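Dihydrodipicolinate synthase (Bacillus clausii KSM-K16, PDB 3E96) probably catalyses the formation of 4-hydroxy-tetrahydrodipicolinate, as a TIM-barrel lyase. Local coordinates at residues 22-25 against 26-29; 32-35 against 36-39; 246-249 against 250-254; 263-266 against 267-270; 287-290 against 291-294. All blocks are in the same frame, centred on the assembly; numbering follows the deposited sequence.

Contact 1: residues 22-25 against 26-29; sequences PFRK and SDGS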
loop_
_atom_site.group_PDB
_atom_site.type_symbol
_atom_site.label_atom_id
_atom_site.label_comp_id
_atom_site.label_asym_id
_atom_site.label_seq_id
_atom_site.Cartn_x
_atom_site.Cartn_y
_atom_site.Cartn_z
ATOM N N PRO B 22 -13.145 -15.245 -4.978
ATOM C CA PRO B 22 -12.686 -16.638 -4.980
ATOM C C PRO B 22 -11.561 -16.858 -5.985
ATOM O O PRO B 22 -11.700 -16.503 -7.153
ATOM C CB PRO B 22 -13.946 -17.422 -5.365
ATOM C CG PRO B 22 -15.065 -16.528 -4.905
ATOM C CD PRO B 22 -14.577 -15.162 -5.306
ATOM N N PHE B 23 -10.448 -17.434 -5.532
ATOM C CA PHE B 23 -9.323 -17.711 -6.423
ATOM C C PHE B 23 -9.070 -19.213 -6.430
ATOM O O PHE B 23 -9.104 -19.856 -5.380
ATOM C CB PHE B 23 -8.044 -17.010 -5.952
ATOM C CG PHE B 23 -8.119 -15.512 -5.952
ATOM C CD1 PHE B 23 -8.458 -14.815 -7.105
ATOM C CD2 PHE B 23 -7.798 -14.792 -4.800
ATOM C CE1 PHE B 23 -8.473 -13.418 -7.116
ATOM C CE2 PHE B 23 -7.810 -13.399 -4.799
ATOM C CZ PHE B 23 -8.147 -12.710 -5.959
ATOM N N ARG B 24 -8.804 -19.766 -7.610
ATOM C CA ARG B 24 -8.538 -21.197 -7.731
ATOM C C ARG B 24 -7.181 -21.567 -7.155
ATOM O O ARG B 24 -6.195 -20.864 -7.364
ATOM C CB ARG B 24 -8.591 -21.630 -9.196
ATOM C CG ARG B 24 -9.946 -21.441 -9.842
ATOM C CD ARG B 24 -10.026 -22.186 -11.163
ATOM N NE ARG B 24 -11.380 -22.172 -11.708
ATOM C CZ ARG B 24 -11.928 -21.135 -12.333
ATOM N NH1 ARG B 24 -11.236 -20.015 -12.505
ATOM N NH2 ARG B 24 -13.171 -21.220 -12.785
ATOM N N LYS B 25 -7.127 -22.679 -6.433
ATOM C CA LYS B 25 -5.873 -23.131 -5.846
ATOM C C LYS B 25 -4.903 -23.559 -6.943
ATOM O O LYS B 25 -3.686 -23.397 -6.812
ATOM C CB LYS B 25 -6.123 -24.309 -4.900
ATOM C CG LYS B 25 -4.869 -24.826 -4.206
ATOM C CD LYS B 25 -5.194 -25.983 -3.276
ATOM C CE LYS B 25 -3.943 -26.506 -2.581
ATOM N NZ LYS B 25 -4.249 -27.643 -1.666
ATOM N N SER B 26 -5.452 -24.089 -8.032
ATOM C CA SER B 26 -4.645 -24.567 -9.152
ATOM C C SER B 26 -3.792 -23.509 -9.849
ATOM O O SER B 26 -2.593 -23.716 -10.048
ATOM C CB SER B 26 -5.540 -25.248 -10.192
ATOM O OG SER B 26 -6.393 -24.311 -10.825
ATOM N N ASP B 27 -4.396 -22.386 -10.228
ATOM C CA ASP B 27 -3.654 -21.337 -10.925
ATOM C C ASP B 27 -3.910 -19.917 -10.421
ATOM O O ASP B 27 -3.452 -18.947 -11.031
ATOM C CB ASP B 27 -3.955 -21.395 -12.427
ATOM C CG ASP B 27 -5.423 -21.165 -12.739
ATOM O OD1 ASP B 27 -6.204 -20.905 -11.798
ATOM O OD2 ASP B 27 -5.796 -21.244 -13.932
ATOM N N GLY B 28 -4.648 -19.799 -9.323
ATOM C CA GLY B 28 -4.941 -18.490 -8.762
ATOM C C GLY B 28 -5.935 -17.647 -9.545
ATOM O O GLY B 28 -6.160 -16.484 -9.212
ATOM N N SER B 29 -6.540 -18.217 -10.583
ATOM C CA SER B 29 -7.504 -17.466 -11.384
ATOM C C SER B 29 -8.810 -17.282 -10.622
ATOM O O SER B 29 -9.123 -18.038 -9.705
ATOM C CB SER B 29 -7.780 -18.179 -12.713
ATOM O OG SER B 29 -8.390 -19.440 -12.499
#

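Contact 2: residues 32-35 against 36-39; sequences WHHY and KETV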
loop_
_atom_site.group_PDB
_atom_site.type_symbol
_atom_site.label_atom_id
_atom_site.label_comp_id
_atom_site.label_asym_id
_atom_site.label_seq_id
_atom_site.Cartn_x
_atom_site.Cartn_y
_atom_site.Cartn_z
ATOM N N TRP B 32 -15.489 -17.142 -11.219
ATOM C CA TRP B 32 -16.674 -16.303 -11.222
ATOM C C TRP B 32 -17.937 -17.032 -10.787
ATOM O O TRP B 32 -18.884 -16.405 -10.315
ATOM C CB TRP B 32 -16.862 -15.678 -12.603
ATOM C CG TRP B 32 -15.756 -14.731 -12.968
ATOM C CD1 TRP B 32 -14.884 -14.852 -14.012
ATOM C CD2 TRP B 32 -15.409 -13.513 -12.293
ATOM N NE1 TRP B 32 -14.015 -13.784 -14.032
ATOM C CE2 TRP B 32 -14.314 -12.948 -12.987
ATOM C CE3 TRP B 32 -15.915 -12.845 -11.167
ATOM C CZ2 TRP B 32 -13.717 -11.742 -12.597
ATOM C CZ3 TRP B 32 -15.319 -11.643 -10.778
ATOM C CH2 TRP B 32 -14.232 -11.108 -11.493
ATOM N N HIS B 33 -17.963 -18.352 -10.952
ATOM C CA HIS B 33 -19.125 -19.114 -10.524
ATOM C C HIS B 33 -19.177 -19.020 -9.004
ATOM O O HIS B 33 -20.236 -18.793 -8.414
ATOM C CB HIS B 33 -19.007 -20.581 -10.948
ATOM C CG HIS B 33 -20.171 -21.422 -10.524
ATOM N ND1 HIS B 33 -21.465 -21.152 -10.917
ATOM C CD2 HIS B 33 -20.238 -22.519 -9.733
ATOM C CE1 HIS B 33 -22.279 -22.047 -10.385
ATOM N NE2 HIS B 33 -21.561 -22.887 -9.662
ATOM N N HIS B 34 -18.022 -19.192 -8.369
ATOM C CA HIS B 34 -17.958 -19.106 -6.916
ATOM C C HIS B 34 -18.258 -17.678 -6.475
ATOM O O HIS B 34 -18.856 -17.459 -5.422
ATOM C CB HIS B 34 -16.579 -19.545 -6.418
ATOM C CG HIS B 34 -16.327 -21.014 -6.572
ATOM N ND1 HIS B 34 -15.124 -21.602 -6.247
ATOM C CD2 HIS B 34 -17.135 -22.017 -6.992
ATOM C CE1 HIS B 34 -15.201 -22.905 -6.456
ATOM N NE2 HIS B 34 -16.410 -23.183 -6.908
ATOM N N TYR B 35 -17.852 -16.706 -7.285
ATOM C CA TYR B 35 -18.111 -15.309 -6.948
ATOM C C TYR B 35 -19.618 -15.068 -6.937
ATOM O O TYR B 35 -20.149 -14.414 -6.039
ATOM C CB TYR B 35 -17.447 -14.368 -7.961
ATOM C CG TYR B 35 -17.560 -12.912 -7.565
ATOM C CD1 TYR B 35 -16.943 -12.437 -6.402
ATOM C CD2 TYR B 35 -18.314 -12.017 -8.323
ATOM C CE1 TYR B 35 -17.079 -11.109 -6.004
ATOM C CE2 TYR B 35 -18.461 -10.684 -7.934
ATOM C CZ TYR B 35 -17.841 -10.239 -6.771
ATOM O OH TYR B 35 -17.998 -8.935 -6.368
ATOM N N LYS B 36 -20.311 -15.603 -7.939
ATOM C CA LYS B 36 -21.758 -15.444 -8.018
ATOM C C LYS B 36 -22.419 -16.035 -6.777
ATOM O O LYS B 36 -23.364 -15.460 -6.233
ATOM C CB LYS B 36 -22.302 -16.129 -9.277
ATOM C CG LYS B 36 -23.821 -16.166 -9.357
ATOM C CD LYS B 36 -24.281 -16.720 -10.702
ATOM C CE LYS B 36 -25.657 -17.364 -10.593
ATOM N NZ LYS B 36 -26.674 -16.445 -10.028
ATOM N N GLU B 37 -21.924 -17.187 -6.339
ATOM C CA GLU B 37 -22.458 -17.849 -5.152
ATOM C C GLU B 37 -22.290 -16.962 -3.925
ATOM O O GLU B 37 -23.162 -16.910 -3.056
ATOM C CB GLU B 37 -21.734 -19.175 -4.908
ATOM C CG GLU B 37 -22.140 -20.297 -5.845
ATOM C CD GLU B 37 -21.239 -21.510 -5.713
ATOM O OE1 GLU B 37 -20.813 -21.817 -4.579
ATOM O OE2 GLU B 37 -20.966 -22.165 -6.744
ATOM N N THR B 38 -21.156 -16.275 -3.859
ATOM C CA THR B 38 -20.851 -15.386 -2.743
ATOM C C THR B 38 -21.774 -14.173 -2.775
ATOM O O THR B 38 -22.349 -13.785 -1.756
ATOM C CB THR B 38 -19.388 -14.916 -2.811
ATOM O OG1 THR B 38 -18.525 -16.058 -2.784
ATOM C CG2 THR B 38 -19.060 -14.015 -1.632
ATOM N N VAL B 39 -21.911 -13.574 -3.950
ATOM C CA VAL B 39 -22.786 -12.423 -4.113
ATOM C C VAL B 39 -24.208 -12.801 -3.702
ATOM O O VAL B 39 -24.867 -12.057 -2.974
ATOM C CB VAL B 39 -22.794 -11.936 -5.574
ATOM C CG1 VAL B 39 -23.899 -10.902 -5.775
ATOM C CG2 VAL B 39 -21.438 -11.341 -5.927
#

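Contact 3: residues 246-249 against 250-254; sequences VPFE and DLRGK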
loop_
_atom_site.group_PDB
_atom_site.type_symbol
_atom_site.label_atom_id
_atom_site.label_comp_id
_atom_site.label_asym_id
_atom_site.label_seq_id
_atom_site.Cartn_x
_atom_site.Cartn_y
_atom_site.Cartn_z
ATOM N N VAL B 246 -16.812 -11.709 18.251
ATOM C CA VAL B 246 -15.446 -11.246 18.505
ATOM C C VAL B 246 -14.302 -12.239 18.265
ATOM O O VAL B 246 -13.305 -11.895 17.625
ATOM C CB VAL B 246 -15.305 -10.672 19.935
ATOM C CG1 VAL B 246 -13.843 -10.328 20.217
ATOM C CG2 VAL B 246 -16.153 -9.421 20.068
ATOM N N PRO B 247 -14.418 -13.475 18.774
ATOM C CA PRO B 247 -13.337 -14.443 18.563
ATOM C C PRO B 247 -12.977 -14.636 17.087
ATOM O O PRO B 247 -11.806 -14.791 16.739
ATOM C CB PRO B 247 -13.887 -15.717 19.205
ATOM C CG PRO B 247 -14.740 -15.180 20.321
ATOM C CD PRO B 247 -15.468 -14.038 19.644
ATOM N N PHE B 248 -13.988 -14.621 16.226
ATOM C CA PHE B 248 -13.774 -14.786 14.796
ATOM C C PHE B 248 -12.999 -13.591 14.249
ATOM O O PHE B 248 -12.053 -13.752 13.471
ATOM C CB PHE B 248 -15.115 -14.900 14.068
ATOM C CG PHE B 248 -14.987 -15.174 12.591
ATOM C CD1 PHE B 248 -14.515 -16.401 12.136
ATOM C CD2 PHE B 248 -15.344 -14.205 11.659
ATOM C CE1 PHE B 248 -14.402 -16.664 10.766
ATOM C CE2 PHE B 248 -15.236 -14.453 10.288
ATOM C CZ PHE B 248 -14.763 -15.685 9.843
ATOM N N GLU B 249 -13.404 -12.391 14.657
ATOM C CA GLU B 249 -12.733 -11.183 14.197
ATOM C C GLU B 249 -11.299 -11.113 14.714
ATOM O O GLU B 249 -10.403 -10.646 14.006
ATOM C CB GLU B 249 -13.530 -9.943 14.618
ATOM C CG GLU B 249 -14.854 -9.805 13.865
ATOM C CD GLU B 249 -14.650 -9.632 12.363
ATOM O OE1 GLU B 249 -14.112 -8.583 11.953
ATOM O OE2 GLU B 249 -15.013 -10.546 11.590
ATOM N N ASP B 250 -11.069 -11.586 15.938
ATOM C CA ASP B 250 -9.715 -11.571 16.482
ATOM C C ASP B 250 -8.823 -12.557 15.737
ATOM O O ASP B 250 -7.638 -12.295 15.530
ATOM C CB ASP B 250 -9.715 -11.895 17.978
ATOM C CG ASP B 250 -10.251 -10.754 18.814
ATOM O OD1 ASP B 250 -10.166 -9.592 18.361
ATOM O OD2 ASP B 250 -10.743 -11.015 19.931
ATOM N N LEU B 251 -9.392 -13.685 15.321
ATOM C CA LEU B 251 -8.619 -14.678 14.586
ATOM C C LEU B 251 -8.235 -14.112 13.217
ATOM O O LEU B 251 -7.128 -14.343 12.728
ATOM C CB LEU B 251 -9.427 -15.964 14.421
ATOM C CG LEU B 251 -8.703 -17.151 13.782
ATOM C CD1 LEU B 251 -7.366 -17.396 14.469
ATOM C CD2 LEU B 251 -9.594 -18.385 13.885
ATOM N N ARG B 252 -9.156 -13.370 12.604
ATOM C CA ARG B 252 -8.904 -12.738 11.312
ATOM C C ARG B 252 -7.821 -11.668 11.469
ATOM O O ARG B 252 -7.042 -11.410 10.553
ATOM C CB ARG B 252 -10.173 -12.057 10.788
ATOM C CG ARG B 252 -11.284 -12.994 10.342
ATOM C CD ARG B 252 -12.486 -12.187 9.871
ATOM N NE ARG B 252 -12.159 -11.348 8.720
ATOM C CZ ARG B 252 -12.919 -10.348 8.282
ATOM N NH1 ARG B 252 -14.052 -10.051 8.906
ATOM N NH2 ARG B 252 -12.554 -9.651 7.213
ATOM N N GLY B 253 -7.798 -11.040 12.638
ATOM C CA GLY B 253 -6.837 -9.981 12.901
ATOM C C GLY B 253 -5.414 -10.405 13.219
ATOM O O GLY B 253 -4.532 -9.550 13.336
ATOM N N LYS B 254 -5.172 -11.706 13.361
ATOM C CA LYS B 254 -3.823 -12.185 13.665
ATOM C C LYS B 254 -2.778 -11.760 12.631
ATOM O O LYS B 254 -3.075 -11.621 11.439
ATOM C CB LYS B 254 -3.800 -13.717 13.790
ATOM C CG LYS B 254 -4.474 -14.254 15.047
ATOM C CD LYS B 254 -4.239 -15.759 15.222
ATOM C CE LYS B 254 -2.784 -16.070 15.547
ATOM N NZ LYS B 254 -2.564 -17.525 15.836
HETATM O O HOH W 1 -9.756 -8.021 15.927
#

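Contact 4: residues 263-266 against 267-270; sequences VIKE and AMEM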
loop_
_atom_site.group_PDB
_atom_site.type_symbol
_atom_site.label_atom_id
_atom_site.label_comp_id
_atom_site.label_asym_id
_atom_site.label_seq_id
_atom_site.Cartn_x
_atom_site.Cartn_y
_atom_site.Cartn_z
ATOM N N VAL B 263 -8.651 -16.409 6.743
ATOM C CA VAL B 263 -9.471 -17.053 7.777
ATOM C C VAL B 263 -10.904 -17.207 7.255
ATOM O O VAL B 263 -11.549 -18.244 7.460
ATOM C CB VAL B 263 -9.499 -16.228 9.090
ATOM C CG1 VAL B 263 -10.595 -16.752 10.023
ATOM C CG2 VAL B 263 -8.146 -16.318 9.785
ATOM N N ILE B 264 -11.401 -16.172 6.581
ATOM C CA ILE B 264 -12.746 -16.215 6.017
ATOM C C ILE B 264 -12.859 -17.341 4.983
ATOM O O ILE B 264 -13.809 -18.136 5.009
ATOM C CB ILE B 264 -13.114 -14.871 5.334
ATOM C CG1 ILE B 264 -13.322 -13.788 6.393
ATOM C CG2 ILE B 264 -14.380 -15.028 4.498
ATOM C CD1 ILE B 264 -13.618 -12.416 5.819
ATOM N N LYS B 265 -11.885 -17.414 4.080
ATOM C CA LYS B 265 -11.907 -18.436 3.038
ATOM C C LYS B 265 -11.795 -19.867 3.542
ATOM O O LYS B 265 -12.490 -20.757 3.045
ATOM C CB LYS B 265 -10.817 -18.155 1.996
ATOM C CG LYS B 265 -11.144 -16.950 1.108
ATOM C CD LYS B 265 -10.184 -16.800 -0.067
ATOM C CE LYS B 265 -10.634 -15.663 -0.983
ATOM N NZ LYS B 265 -9.648 -15.361 -2.070
ATOM N N GLU B 266 -10.935 -20.106 4.522
ATOM C CA GLU B 266 -10.803 -21.466 5.031
ATOM C C GLU B 266 -12.007 -21.832 5.894
ATOM O O GLU B 266 -12.379 -23.002 5.983
ATOM C CB GLU B 266 -9.482 -21.630 5.783
ATOM C CG GLU B 266 -8.292 -21.546 4.832
ATOM C CD GLU B 266 -7.029 -22.186 5.367
ATOM O OE1 GLU B 266 -7.122 -23.060 6.258
ATOM O OE2 GLU B 266 -5.938 -21.825 4.875
ATOM N N ALA B 267 -12.637 -20.833 6.504
ATOM C CA ALA B 267 -13.828 -21.076 7.312
ATOM C C ALA B 267 -14.984 -21.428 6.365
ATOM O O ALA B 267 -15.751 -22.365 6.625
ATOM C CB ALA B 267 -14.177 -19.837 8.128
ATOM N N MET B 268 -15.101 -20.676 5.269
ATOM C CA MET B 268 -16.149 -20.914 4.270
ATOM C C MET B 268 -16.022 -22.331 3.707
ATOM O O MET B 268 -17.020 -23.051 3.584
ATOM C CB MET B 268 -16.056 -19.903 3.107
ATOM C CG MET B 268 -16.397 -18.446 3.463
ATOM S SD MET B 268 -16.190 -17.252 2.099
ATOM C CE MET B 268 -14.492 -17.026 2.105
ATOM N N GLU B 269 -14.798 -22.731 3.364
ATOM C CA GLU B 269 -14.565 -24.065 2.812
ATOM C C GLU B 269 -14.969 -25.155 3.807
ATOM O O GLU B 269 -15.528 -26.188 3.414
ATOM C CB GLU B 269 -13.094 -24.236 2.417
ATOM C CG GLU B 269 -12.681 -23.507 1.130
ATOM C CD GLU B 269 -13.315 -24.089 -0.126
ATOM O OE1 GLU B 269 -13.579 -25.313 -0.157
ATOM O OE2 GLU B 269 -13.531 -23.330 -1.097
ATOM N N MET B 270 -14.685 -24.935 5.087
ATOM C CA MET B 270 -15.060 -25.906 6.109
ATOM C C MET B 270 -16.583 -26.029 6.187
ATOM O O MET B 270 -17.108 -27.088 6.524
ATOM C CB MET B 270 -14.508 -25.503 7.480
ATOM C CG MET B 270 -13.065 -25.911 7.716
ATOM S SD MET B 270 -12.566 -25.715 9.446
ATOM C CE MET B 270 -13.417 -27.047 10.197
#

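Contact 5: residues 287-290 against 291-294; sequences NEDK and QLVT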
loop_
_atom_site.group_PDB
_atom_site.type_symbol
_atom_site.label_atom_id
_atom_site.label_comp_id
_atom_site.label_asym_id
_atom_site.label_seq_id
_atom_site.Cartn_x
_atom_site.Cartn_y
_atom_site.Cartn_z
ATOM N N ASN B 287 -1.293 -25.177 10.565
ATOM C CA ASN B 287 -2.136 -26.204 11.162
ATOM C C ASN B 287 -2.741 -25.647 12.446
ATOM O O ASN B 287 -3.903 -25.903 12.762
ATOM C CB ASN B 287 -1.324 -27.467 11.467
ATOM C CG ASN B 287 -0.760 -28.114 10.217
ATOM O OD1 ASN B 287 -1.460 -28.272 9.217
ATOM N ND2 ASN B 287 0.511 -28.500 10.271
ATOM N N GLU B 288 -1.949 -24.866 13.174
ATOM C CA GLU B 288 -2.414 -24.260 14.413
ATOM C C GLU B 288 -3.656 -23.409 14.176
ATOM O O GLU B 288 -4.653 -23.548 14.878
ATOM C CB GLU B 288 -1.322 -23.380 15.024
ATOM C CG GLU B 288 -1.773 -22.638 16.276
ATOM C CD GLU B 288 -0.760 -21.611 16.751
ATOM O OE1 GLU B 288 -1.019 -20.962 17.788
ATOM O OE2 GLU B 288 0.289 -21.450 16.091
ATOM N N ASP B 289 -3.587 -22.515 13.193
ATOM C CA ASP B 289 -4.720 -21.645 12.897
ATOM C C ASP B 289 -5.907 -22.402 12.297
ATOM O O ASP B 289 -7.055 -22.031 12.523
ATOM C CB ASP B 289 -4.287 -20.500 11.973
ATOM C CG ASP B 289 -3.465 -19.442 12.702
ATOM O OD1 ASP B 289 -3.362 -19.518 13.945
ATOM O OD2 ASP B 289 -2.928 -18.528 12.037
ATOM N N LYS B 290 -5.634 -23.458 11.535
ATOM C CA LYS B 290 -6.716 -24.258 10.957
ATOM C C LYS B 290 -7.523 -24.862 12.110
ATOM O O LYS B 290 -8.750 -24.951 12.049
ATOM C CB LYS B 290 -6.150 -25.376 10.075
ATOM C CG LYS B 290 -5.773 -24.944 8.666
ATOM C CD LYS B 290 -5.025 -26.054 7.940
ATOM C CE LYS B 290 -5.031 -25.849 6.429
ATOM N NZ LYS B 290 -4.570 -24.492 6.021
ATOM N N GLN B 291 -6.823 -25.262 13.167
ATOM C CA GLN B 291 -7.469 -25.845 14.339
ATOM C C GLN B 291 -8.296 -24.787 15.064
ATOM O O GLN B 291 -9.389 -25.069 15.557
ATOM C CB GLN B 291 -6.416 -26.420 15.292
ATOM C CG GLN B 291 -6.992 -27.173 16.485
ATOM C CD GLN B 291 -7.607 -28.506 16.094
ATOM O OE1 GLN B 291 -8.537 -28.566 15.288
ATOM N NE2 GLN B 291 -7.085 -29.586 16.663
ATOM N N LEU B 292 -7.780 -23.562 15.126
ATOM C CA LEU B 292 -8.506 -22.486 15.788
ATOM C C LEU B 292 -9.789 -22.151 15.024
ATOM O O LEU B 292 -10.802 -21.814 15.631
ATOM C CB LEU B 292 -7.626 -21.235 15.908
ATOM C CG LEU B 292 -6.399 -21.351 16.816
ATOM C CD1 LEU B 292 -5.566 -20.077 16.727
ATOM C CD2 LEU B 292 -6.850 -21.601 18.251
ATOM N N VAL B 293 -9.745 -22.237 13.695
ATOM C CA VAL B 293 -10.934 -21.954 12.887
ATOM C C VAL B 293 -11.956 -23.066 13.134
ATOM O O VAL B 293 -13.158 -22.815 13.252
ATOM C CB VAL B 293 -10.602 -21.907 11.373
ATOM C CG1 VAL B 293 -11.898 -21.823 10.551
ATOM C CG2 VAL B 293 -9.722 -20.698 11.069
ATOM N N THR B 294 -11.462 -24.295 13.210
ATOM C CA THR B 294 -12.318 -25.448 13.456
ATOM C C THR B 294 -13.017 -25.309 14.804
ATOM O O THR B 294 -14.238 -25.442 14.896
ATOM C CB THR B 294 -11.490 -26.752 13.445
ATOM O OG1 THR B 294 -10.955 -26.958 12.134
ATOM C CG2 THR B 294 -12.356 -27.952 13.836
#

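Contact 1: residues 22-25 against 26-29
Arg24 and Ser29 hold the two limbs of a tight loop together, and they do so twice, once through the backbone and once through their side chains. Arg24 N gives its proton to Ser29 O at 2.7 Å, a nearly straight bond in the carbonyl plane; across the turn, Gly28 N reaches Arg24 O, more bent, with an N-H...O angle of 132°. Gly28 has a positive phi, which a glycine adopts easily. The side-chain link follows from two torsions. CG of Arg24 stands anti to the carbonyl carbon (chi1 -63°) and the chain runs extended to NE, which lays its methylenes over Ser29, Arg24 CG being 3.5 Å from Ser29 O. Ser29 OG is tucked between its own backbone N and carbonyl carbon (chi1 64°), where it meets the edge of the guanidinium: Arg24 NH1 donates to Ser29 OG at 2.9 Å. OG in turn donates to Asp27 OD1 at 2.7 Å, forming a relay from guanidinium to carboxylate, whose planes are nearly perpendicular. The same OD1 accepts from Ser29 N at 3.0 Å, from above the carboxylate plane, which makes an Asx turn. An alanine in place of Ser29 would break this relay and would probably leave Arg24 NH1 with little more than its weak bond to Ile30 O and the Asp27 carboxylate freer to rotate. The loop connects strand 15-17 to helix 32-43: Pro22 packs on His34, Tyr35 and Thr38 of that helix, Phe23 rests against Leu62 and Arg279 of other loops, and Gly28 O is hydrogen-bonded to Arg279 NE.

Contact 2: residues 32-35 against 36-39
With CG anti to the backbone N (chi1 -174°), Tyr35 carries its ring beside Val39, one turn later, which covers part of one face. Val39 in turn sets CG2 anti to its carbonyl carbon, and this branch is the one that touches: it lies 4.0 Å from the ring centroid, 23° off the ring normal, in a CH-pi contact displaced toward the rim, with Tyr35 CE2 the nearest ring atom to Val39 CG2 at 3.6 Å. Tyr35 CD2 also lies at the edge of the Trp32 indole, in its plane. Beyond the ring, the phenol oxygen is hydrogen-bonded to Thr74 OG1. A leucine in place of Tyr35 would probably leave Thr74 without this hydroxyl partner and Val39 without a flat surface to rest on. On another side of the helix, His33 and Glu37 approach with ring and carboxylate planes 83° apart; NE2 of His33 and OE2 of Glu37 are 3.1 Å apart, but the angle is too poor for a hydrogen bond. Backbone bonds run throughout from each N to the O four residues earlier, among them Val39 N to Tyr35 O at 2.9 Å. Trp32, Tyr35 and Val39 together face helix 64-78, where Arg73 makes a cation-pi contact with the indole. Helix 32-43 is the helix of the beta-alpha-beta unit between strands 15-17 and 49-50, and its packing on the next outer helix, 64-78, is characteristic of a TIM barrel.

Contact 3: residues 246-249 against 250-254
The last turns of helix 235-252, which follows the eighth barrel strand and helix 220-231, bring Phe248, Glu249 and Arg252 together within the C-terminal part of a TIM-barrel chain. Glu249 and Arg252 lie side by side and point the same way. The glutamate chain bends at chi2 (-62°), which turns its carboxylate back toward the arginine, and Arg252 NH1 donates to the syn lone pair of Glu249 OE2 at 2.9 Å in a salt bridge. The two planes are 77° apart, and the oxygen lies at the edge of the guanidinium; one N-H...O bond carries the bridge, Glu249 OE1 being farther off at 3.4 Å from Arg252 NH1. The arginine's methylenes also pass Phe248, with CG over one face of the ring toward its rim and Arg252 CD 3.6 Å from Phe248 CE2. One turn beyond Val246, Asp250 OD1 forms a salt bridge with Lys198 and lies 2.9 Å from a water that also approaches Glu249 O weakly. The guanidinium has a second partner, Asn260 OD1 at NH2, and Arg252 packs on Val263 and Ile264 of helix 262-270. With NH1 on Glu249, NH2 on Asn260, NE also hydrogen-bonded and the Phe248 ring packed on the methylenes that lead to it, the guanidinium is probably well fixed in orientation, and the carboxylate of Glu249 would offset its charge close to Thr56, a predicted pyruvate-binding residue.

Contact 4: residues 263-266 against 267-270
Met268 folds back against the preceding turn of helix 262-270, and this is the crowded side of the contact. Its CG, anti to the carbonyl carbon, comes to within 3.0 Å of Ile264 O. Met268 SD lies 3.7 Å from Ile264 CG2; the methyl beyond it is modelled closer to its neighbours than carbons can sit, so its position is doubtful. Ala267 is tucked in nearby, with CB 3.1 Å from Val263 O. The backbone is regular: Met268 N bonds to Ile264 O at 2.9 Å, and Met270 N to Glu266 O at 3.1 Å.

The partly exposed side is looser across the turns. Glu266 and Glu269 send their ends away from this packing to outside partners: Glu266 OE2 accepts from Leu285 N, and Glu269 OE2 from Ala275 N and Gly276 N. Met270 instead packs on Val293, Thr294 and Leu297 of helix 287-299. Lys265, buried, runs extended to a salt bridge with Glu58 and to backbone oxygens of Thr21 and Val277. Helix 262-270 is a short helix packed against both helix 235-252 and helix 287-299 in the C-terminal helical part of this DapA-family protein, with Ile264 near the predicted pyruvate-binding Thr56.

Contact 5: residues 287-290 against 291-294
Thr294 and Lys290 meet at a carbonyl oxygen that is gripped by two donors. Lys290 O accepts from Thr294 N at 3.0 Å and from Thr294 OG1 at the same distance, the two arriving from opposite faces of the carbonyl plane. The hydroxyl is able to do this because OG1 stands beside its own backbone N (chi1 -65°), turned back toward the preceding turn. A different kind of contact joins Asp289 and Leu292: the two side chains pass at an angle, and the CD1 methyl of Leu292 lies 3.6 Å from Asp289 OD1. Val293 puts one methyl, CG2, 3.3 Å from Asp289 O, the carbonyl that also receives Val293 N-H, with N and O 2.9 Å apart.

These bonds belong to the first turns of helix 287-299, the last helix of the chain, which packs on helices 235-252 and 262-270 as part of the C-terminal helical portion that follows the barrel. Gln291 N to Asn287 O and Leu292 N to Glu288 O complete the regular series of bonds between residues four apart.

Further out, the buried carboxylate of Asp289 is held by several partners: Lys254 NZ forms a salt bridge with OD1, while Tyr255 OH and Asn259 ND2 are hydrogen-bonded to OD2. Lys290, which gives the shared carbonyl, bends at its last torsion, and NZ forms a salt bridge with Glu266 OE1 as well as a hydrogen bond to Leu285 O. Val293 rests on Ala267 and Met270 of helix 262-270 and on Leu251 of helix 235-252.

Overall arrangement
Along the chain the five contacts follow one another in series, from the loop after the first barrel strand to the last helix. Contacts 1 and 2 adjoin, with centres about 13 Å apart, in the loop and helix between strands 15-17 and 49-50. Contacts 3, 4 and 5 form a cluster of three helices, 235-252, 262-270 and 287-299, with centres about 11 to 13 Å apart and salt bridges joining contact 5 to both others. Helix 262-270 meets the loop after the first strand, where Phe23 of contact 1 touches Lys265 of contact 4, whereas contact 2 remains about 12 Å from contact 3 by nearest atoms. Contacts 3 and 4 come close to the predicted pyruvate-binding Thr56, the side chains of Arg252 and Ile264 each being about 4 Å from its own.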